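Local coordinates for inositol 2-dehydrogenase/D-chiro-inositol 3-dehydrogenase (Lactobacillus casei, PDB 4MIY), which catalyses the NAD-dependent oxidation of myo-inositol to 2-keto-myo-inositol and also oxidises D-chiro-inositol to its 1-keto derivative, at the interface of chains A and B. Numbering follows the deposited sequence. Chains: chain A/B, Inositol 2-dehydrogenase/D-chiro-inositol 3-dehydrogenase.

The interface of chains A and B. Residues chain A 234, 237, 239; chain B 261.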
loop_
_atom_site.group_PDB
_atom_site.type_symbol
_atom_site.label_atom_id
_atom_site.label_comp_id
_atom_site.label_asym_id
_atom_site.label_seq_id
_atom_site.Cartn_x
_atom_site.Cartn_y
_atom_site.Cartn_z
ATOM N N TYR A 234 -6.754 7.789 17.657
ATOM C CA TYR A 234 -5.991 6.703 17.082
ATOM C C TYR A 234 -4.508 7.021 16.866
ATOM O O TYR A 234 -3.713 6.158 16.864
ATOM C CB TYR A 234 -6.619 6.197 15.770
ATOM C CG TYR A 234 -6.354 7.024 14.537
ATOM C CD1 TYR A 234 -5.215 6.852 13.809
ATOM C CD2 TYR A 234 -7.241 7.958 14.111
ATOM C CE1 TYR A 234 -4.969 7.591 12.706
ATOM C CE2 TYR A 234 -6.996 8.709 13.006
ATOM C CZ TYR A 234 -5.869 8.509 12.304
ATOM O OH TYR A 234 -5.587 9.256 11.197
ATOM N N GLU A 237 -1.531 12.255 12.630
ATOM C CA GLU A 237 -1.363 12.070 11.211
ATOM C C GLU A 237 -1.599 13.344 10.421
ATOM O O GLU A 237 -2.510 14.065 10.688
ATOM C CB GLU A 237 -2.261 10.924 10.729
ATOM C CG GLU A 237 -1.980 10.451 9.347
ATOM C CD GLU A 237 -2.679 9.138 8.995
ATOM O OE1 GLU A 237 -3.444 8.606 9.788
ATOM O OE2 GLU A 237 -2.459 8.678 7.883
ATOM N N LYS A 239 -2.202 14.383 6.480
ATOM C CA LYS A 239 -2.541 13.885 5.160
ATOM C C LYS A 239 -2.673 15.044 4.191
ATOM O O LYS A 239 -3.083 16.094 4.561
ATOM C CB LYS A 239 -3.873 13.117 5.182
ATOM C CG LYS A 239 -4.004 12.045 6.241
ATOM C CD LYS A 239 -5.358 11.393 6.107
ATOM C CE LYS A 239 -5.627 10.330 7.161
ATOM N NZ LYS A 239 -6.796 9.536 6.841
ATOM N N ARG B 261 -8.043 2.605 11.014
ATOM C CA ARG B 261 -7.158 3.392 11.829
ATOM C C ARG B 261 -7.737 3.467 13.238
ATOM O O ARG B 261 -8.753 4.026 13.430
ATOM C CB ARG B 261 -6.982 4.810 11.268
ATOM C CG ARG B 261 -6.014 4.946 10.133
ATOM C CD ARG B 261 -6.261 6.236 9.395
ATOM N NE ARG B 261 -5.211 6.600 8.472
ATOM C CZ ARG B 261 -5.060 6.076 7.263
ATOM N NH1 ARG B 261 -5.876 5.163 6.829
ATOM N NH2 ARG B 261 -4.074 6.499 6.491
#
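A:Glu237 and A:Lys239 sit in extended conformation at the start of strand 237-244 and A:Tyr234 in the loop before it, while B:Arg261, also extended, reaches them from the short strand 259-262 of the other chain. The side chain of B:Arg261 runs alongside A:Tyr234, pointing the same way, and lays its CB over one face of the phenol ring, 3.8 Å from the centroid. Straight from CG to NE, it carries the guanidinium past the hydroxyl to A:Glu237, whose side chain crosses it at about a right angle. The carboxylate and guanidinium are nearly coplanar and form a side-on, two-pronged salt bridge: NE of B:Arg261 donates to OE1 of A:Glu237 at 3.0 Å, and NH2 of B:Arg261 to OE2 of A:Glu237, also at 3.0 Å, both on syn lone pairs. With CG anti to the backbone N (chi1 -168°) and an extended chain beyond, A:Glu237 presents both oxygens to this grip. A:Lys239 arrives from the opposite direction, its NZ above the guanidinium face near the rim; the adjacent carboxylate probably offsets the like charges. With an alanine at B:Arg261, CB could still cover the ring, but the A:Glu237 carboxylate would probably lose its mate across the interface and the hydroxyl end of A:Tyr234 its CD contact. The patch belongs to a two-fold symmetric contact that may help hold the deposited tetramer together. Within chain A, A:Tyr234 OH donates to A:Glu237 OE1 at 2.6 Å, on the anti side, 33° out of the carboxylate plane.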